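Local coordinates for protein lipocalin (Argas monolakensis, PDB 3BRN) that binds serotonin inside a lipocalin beta barrel and probably serves as a biogenic amine-binding protein of a soft tick, at residues Thr49-Gly61 and Leu71-Val84. Residues are numbered along the deposited sequence; the frame is centred on the assembly and turned at random.
Sequences TLSEGQSTSFTYG and LTATVTVNGDKIEV. With SRO (serotonin), chain C.
F58 and A73 face each other as a hydrogen-bonded pair in an antiparallel beta hairpin of the lipocalin barrel. Strands 55-64 and 67-78 form this part of the wall. T56 with V75 and Y60 with L71 are also hydrogen-bonded pairs, each with two backbone bonds. Just before strand 55-64 begins, Q54 O accepts V77 N.

One polar grip lies at the end with the type II' turn N78-K81. There E52 OE2 accepts G79 N at 2.8 Å, almost straight (170°), through its syn lone pair. Its CG is anti to the backbone N and the chain bends at chi2 (71°), which brings the carboxylate to the turn. A water links E52 OE1 to G79 O.

Apolar contacts line the side of T56, F58, A73 and V75. L50 CD1 meets V77 CG2 tip to tip at 3.8 Å. T56 CG2 and V75 CG1 lie side by side. F58 CG sits between its backbone N and carbonyl carbon (chi1 72°), which lays the ring over the neighbouring strand, and F58 CD1 lies 3.6 Å from V75 CB. The serotonin OH lies over one face of that ring, 3.5 Å from F58 CD2. I82 and V84 touch the indole beside it. L71 CB sits over a face of the Y60 ring, a CH-pi contact 3.8 Å from the centroid.

Across the other surface, S55 OG and T76 OG1 share a hydrogen bond of 2.6 Å.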
loop_
_atom_site.group_PDB
_atom_site.type_symbol
_atom_site.label_atom_id
_atom_site.label_comp_id
_atom_site.label_asym_id
_atom_site.label_seq_id
_atom_site.Cartn_x
_atom_site.Cartn_y
_atom_site.Cartn_z
ATOM N N THR A 49 12.255 0.723 -12.227
ATOM C CA THR A 49 11.994 -0.637 -11.778
ATOM C C THR A 49 12.940 -1.098 -10.666
ATOM O O THR A 49 14.137 -0.804 -10.688
ATOM C CB THR A 49 11.987 -1.627 -12.951
ATOM O OG1 THR A 49 10.915 -1.290 -13.842
ATOM C CG2 THR A 49 11.784 -3.049 -12.454
ATOM N N LEU A 50 12.342 -1.592 -9.587
ATOM C CA LEU A 50 13.085 -2.191 -8.486
ATOM C C LEU A 50 13.327 -3.662 -8.776
ATOM O O LEU A 50 12.477 -4.333 -9.364
ATOM C CB LEU A 50 12.279 -2.094 -7.188
ATOM C CG LEU A 50 12.524 -0.911 -6.257
ATOM C CD1 LEU A 50 11.575 -1.016 -5.043
ATOM C CD2 LEU A 50 13.979 -0.910 -5.817
ATOM N N SER A 51 14.508 -4.138 -8.398
ATOM C CA SER A 51 14.811 -5.558 -8.392
ATOM C C SER A 51 15.169 -5.873 -6.949
ATOM O O SER A 51 15.231 -4.974 -6.130
ATOM C CB SER A 51 15.983 -5.876 -9.326
ATOM O OG SER A 51 17.100 -5.061 -9.023
ATOM N N GLU A 52 15.383 -7.146 -6.642
ATOM C CA GLU A 52 15.588 -7.596 -5.260
ATOM C C GLU A 52 16.756 -6.907 -4.556
ATOM O O GLU A 52 17.867 -6.846 -5.089
ATOM C CB GLU A 52 15.796 -9.118 -5.235
ATOM C CG GLU A 52 16.072 -9.691 -3.857
ATOM C CD GLU A 52 14.842 -9.665 -2.976
ATOM O OE1 GLU A 52 13.761 -9.335 -3.501
ATOM O OE2 GLU A 52 14.959 -9.963 -1.772
ATOM N N GLY A 53 16.533 -6.512 -3.308
ATOM C CA GLY A 53 17.586 -5.922 -2.471
ATOM C C GLY A 53 17.924 -4.451 -2.689
ATOM O O GLY A 53 18.779 -3.898 -2.002
ATOM N N GLN A 54 17.271 -3.817 -3.653
ATOM C CA GLN A 54 17.612 -2.444 -4.018
ATOM C C GLN A 54 16.891 -1.403 -3.176
ATOM O O GLN A 54 15.882 -1.704 -2.523
ATOM C CB GLN A 54 17.351 -2.188 -5.503
ATOM C CG GLN A 54 18.266 -2.955 -6.426
ATOM C CD GLN A 54 18.032 -2.631 -7.885
ATOM O OE1 GLN A 54 16.801 -2.276 -8.225
ATOM N NE2 GLN A 54 18.953 -2.696 -8.698
ATOM N N SER A 55 17.488 -0.214 -3.110
ATOM C CA SER A 55 16.881 0.956 -2.471
ATOM C C SER A 55 16.579 1.965 -3.550
ATOM O O SER A 55 17.270 2.020 -4.567
ATOM C CB SER A 55 17.839 1.577 -1.460
ATOM O OG SER A 55 18.022 0.727 -0.345
ATOM N N THR A 56 15.553 2.774 -3.339
ATOM C CA THR A 56 15.167 3.758 -4.343
ATOM C C THR A 56 14.290 4.815 -3.695
ATOM O O THR A 56 13.837 4.634 -2.568
ATOM C CB THR A 56 14.393 3.102 -5.509
ATOM O OG1 THR A 56 14.462 3.933 -6.675
ATOM C CG2 THR A 56 12.930 2.888 -5.127
ATOM N N SER A 57 14.159 5.961 -4.354
ATOM C CA SER A 57 13.262 7.014 -3.884
ATOM C C SER A 57 11.857 6.700 -4.345
ATOM O O SER A 57 11.666 6.105 -5.405
ATOM C CB SER A 57 13.666 8.374 -4.483
ATOM O OG SER A 57 14.969 8.757 -4.098
ATOM N N PHE A 58 10.863 7.159 -3.584
ATOM C CA PHE A 58 9.485 7.064 -4.028
ATOM C C PHE A 58 8.712 8.230 -3.459
ATOM O O PHE A 58 9.141 8.851 -2.486
ATOM C CB PHE A 58 8.841 5.735 -3.607
ATOM C CG PHE A 58 8.552 5.639 -2.137
ATOM C CD1 PHE A 58 9.571 5.396 -1.235
ATOM C CD2 PHE A 58 7.259 5.790 -1.658
ATOM C CE1 PHE A 58 9.325 5.373 0.110
ATOM C CE2 PHE A 58 6.998 5.749 -0.313
ATOM C CZ PHE A 58 8.029 5.508 0.581
ATOM N N THR A 59 7.658 8.612 -4.162
ATOM C CA THR A 59 6.796 9.708 -3.731
ATOM C C THR A 59 5.610 9.152 -2.949
ATOM O O THR A 59 5.104 8.071 -3.257
ATOM C CB THR A 59 6.285 10.507 -4.935
ATOM O OG1 THR A 59 7.401 10.971 -5.712
ATOM C CG2 THR A 59 5.431 11.707 -4.488
ATOM N N TYR A 60 5.215 9.876 -1.910
ATOM C CA TYR A 60 4.053 9.527 -1.112
ATOM C C TYR A 60 3.365 10.807 -0.678
ATOM O O TYR A 60 3.909 11.913 -0.841
ATOM C CB TYR A 60 4.455 8.701 0.104
ATOM C CG TYR A 60 5.150 9.487 1.183
ATOM C CD1 TYR A 60 6.521 9.692 1.138
ATOM C CD2 TYR A 60 4.443 9.984 2.282
ATOM C CE1 TYR A 60 7.166 10.421 2.118
ATOM C CE2 TYR A 60 5.087 10.699 3.280
ATOM C CZ TYR A 60 6.454 10.917 3.186
ATOM O OH TYR A 60 7.128 11.598 4.183
ATOM N N GLY A 61 2.109 10.689 -0.288
ATOM C CA GLY A 61 1.356 11.881 0.031
ATOM C C GLY A 61 -0.005 11.614 0.606
ATOM O O GLY A 61 -0.296 10.529 1.106
ATOM N N LEU A 71 5.601 14.033 -1.146
ATOM C CA LEU A 71 6.799 14.014 -0.325
ATOM C C LEU A 71 7.612 12.811 -0.805
ATOM O O LEU A 71 7.116 12.019 -1.604
ATOM C CB LEU A 71 6.425 13.847 1.151
ATOM C CG LEU A 71 5.478 14.927 1.691
ATOM C CD1 LEU A 71 5.103 14.664 3.133
ATOM C CD2 LEU A 71 6.128 16.287 1.562
ATOM N N THR A 72 8.900 12.779 -0.485
ATOM C CA THR A 72 9.733 11.669 -0.930
ATOM C C THR A 72 10.426 11.006 0.235
ATOM O O THR A 72 10.704 11.638 1.259
ATOM C CB THR A 72 10.801 12.074 -1.993
ATOM O OG1 THR A 72 11.818 12.869 -1.376
ATOM C CG2 THR A 72 10.179 12.840 -3.150
ATOM N N ALA A 73 10.635 9.699 0.093
ATOM C CA ALA A 73 11.370 8.922 1.064
ATOM C C ALA A 73 12.080 7.788 0.325
ATOM O O ALA A 73 12.036 7.710 -0.907
ATOM C CB ALA A 73 10.430 8.369 2.118
ATOM N N THR A 74 12.811 6.982 1.074
ATOM C CA THR A 74 13.530 5.860 0.504
ATOM C C THR A 74 12.818 4.570 0.881
ATOM O O THR A 74 12.254 4.463 1.967
ATOM C CB THR A 74 14.957 5.820 1.038
ATOM O OG1 THR A 74 15.609 7.041 0.683
ATOM C CG2 THR A 74 15.756 4.607 0.457
ATOM N N VAL A 75 12.794 3.625 -0.053
ATOM C CA VAL A 75 12.249 2.296 0.189
ATOM C C VAL A 75 13.277 1.257 -0.285
ATOM O O VAL A 75 13.864 1.404 -1.357
ATOM C CB VAL A 75 10.925 2.108 -0.580
ATOM C CG1 VAL A 75 11.188 2.092 -2.090
ATOM C CG2 VAL A 75 10.190 0.834 -0.107
ATOM N N THR A 76 13.560 0.277 0.568
ATOM C CA THR A 76 14.465 -0.825 0.250
ATOM C C THR A 76 13.693 -2.127 0.391
ATOM O O THR A 76 12.929 -2.301 1.342
ATOM C CB THR A 76 15.654 -0.874 1.237
ATOM O OG1 THR A 76 16.181 0.450 1.407
ATOM C CG2 THR A 76 16.766 -1.793 0.702
ATOM N N VAL A 77 13.841 -3.003 -0.596
ATOM C CA VAL A 77 13.057 -4.233 -0.671
ATOM C C VAL A 77 13.904 -5.495 -0.529
ATOM O O VAL A 77 14.885 -5.674 -1.247
ATOM C CB VAL A 77 12.239 -4.290 -1.983
ATOM C CG1 VAL A 77 11.081 -3.276 -1.937
ATOM C CG2 VAL A 77 13.125 -3.995 -3.166
ATOM N N ASN A 78 13.514 -6.357 0.410
ATOM C CA ASN A 78 14.144 -7.665 0.610
ATOM C C ASN A 78 13.100 -8.724 1.009
ATOM O O ASN A 78 12.389 -8.546 1.987
ATOM C CB ASN A 78 15.228 -7.573 1.700
ATOM C CG ASN A 78 16.355 -6.601 1.337
ATOM O OD1 ASN A 78 17.324 -7.077 0.558
ATOM N ND2 ASN A 78 16.385 -5.466 1.812
ATOM N N GLY A 79 13.071 -9.858 0.314
ATOM C CA GLY A 79 12.085 -10.899 0.635
ATOM C C GLY A 79 10.714 -10.250 0.650
ATOM O O GLY A 79 10.444 -9.393 -0.175
ATOM N N ASP A 80 9.944 -10.483 1.705
ATOM C CA ASP A 80 8.638 -9.842 1.839
ATOM C C ASP A 80 8.643 -8.526 2.612
ATOM O O ASP A 80 7.580 -8.021 2.984
ATOM C CB ASP A 80 7.609 -10.815 2.442
ATOM C CG ASP A 80 7.972 -11.257 3.854
ATOM O OD1 ASP A 80 9.066 -10.893 4.330
ATOM O OD2 ASP A 80 7.179 -12.003 4.478
ATOM N N LYS A 81 9.816 -7.919 2.766
ATOM C CA LYS A 81 9.935 -6.677 3.535
ATOM C C LYS A 81 10.065 -5.417 2.679
ATOM O O LYS A 81 10.914 -5.338 1.791
ATOM C CB LYS A 81 11.120 -6.741 4.501
ATOM C CG LYS A 81 11.079 -7.905 5.464
ATOM C CD LYS A 81 9.843 -7.851 6.334
ATOM C CE LYS A 81 9.723 -9.151 7.137
ATOM N NZ LYS A 81 8.738 -8.996 8.242
ATOM N N ILE A 82 9.206 -4.441 2.959
ATOM C CA ILE A 82 9.324 -3.091 2.405
ATOM C C ILE A 82 9.781 -2.186 3.542
ATOM O O ILE A 82 9.071 -2.018 4.538
ATOM C CB ILE A 82 7.967 -2.564 1.868
ATOM C CG1 ILE A 82 7.487 -3.420 0.689
ATOM C CG2 ILE A 82 8.076 -1.080 1.432
ATOM C CD1 ILE A 82 6.041 -3.139 0.284
ATOM N N GLU A 83 11.037 -1.758 3.470
ATOM C CA GLU A 83 11.633 -0.959 4.537
ATOM C C GLU A 83 11.714 0.497 4.128
ATOM O O GLU A 83 12.358 0.833 3.136
ATOM C CB GLU A 83 13.030 -1.479 4.878
ATOM C CG GLU A 83 13.725 -0.670 5.964
ATOM C CD GLU A 83 13.051 -0.807 7.320
ATOM O OE1 GLU A 83 12.582 -1.918 7.637
ATOM O OE2 GLU A 83 13.022 0.185 8.078
ATOM N N VAL A 84 11.016 1.357 4.866
ATOM C CA VAL A 84 10.915 2.753 4.507
ATOM C C VAL A 84 11.718 3.613 5.486
ATOM O O VAL A 84 11.759 3.318 6.688
ATOM C CB VAL A 84 9.443 3.241 4.459
ATOM C CG1 VAL A 84 9.390 4.758 4.398
ATOM C CG2 VAL A 84 8.726 2.644 3.266
HETATM O OH SRO C . 6.846 2.284 -1.861
HETATM C CZ3 SRO C . 5.997 1.771 -0.911
HETATM C CH2 SRO C . 6.334 1.973 0.425
HETATM C CZ2 SRO C . 5.455 1.583 1.439
HETATM C CE2 SRO C . 4.293 0.934 1.051
HETATM N NE1 SRO C . 3.256 0.368 1.718
HETATM C CD1 SRO C . 2.360 -0.116 0.826
HETATM C CG SRO C . 2.846 0.113 -0.462
HETATM C CD2 SRO C . 4.072 0.755 -0.304
HETATM C CE3 SRO C . 4.897 1.161 -1.236
HETATM C CB SRO C . 2.181 -0.306 -1.750
HETATM C CA SRO C . 3.018 -1.389 -2.459
HETATM N NZ SRO C . 2.431 -1.644 -3.778
HETATM O O HOH W 1 11.605 -8.279 -2.355
#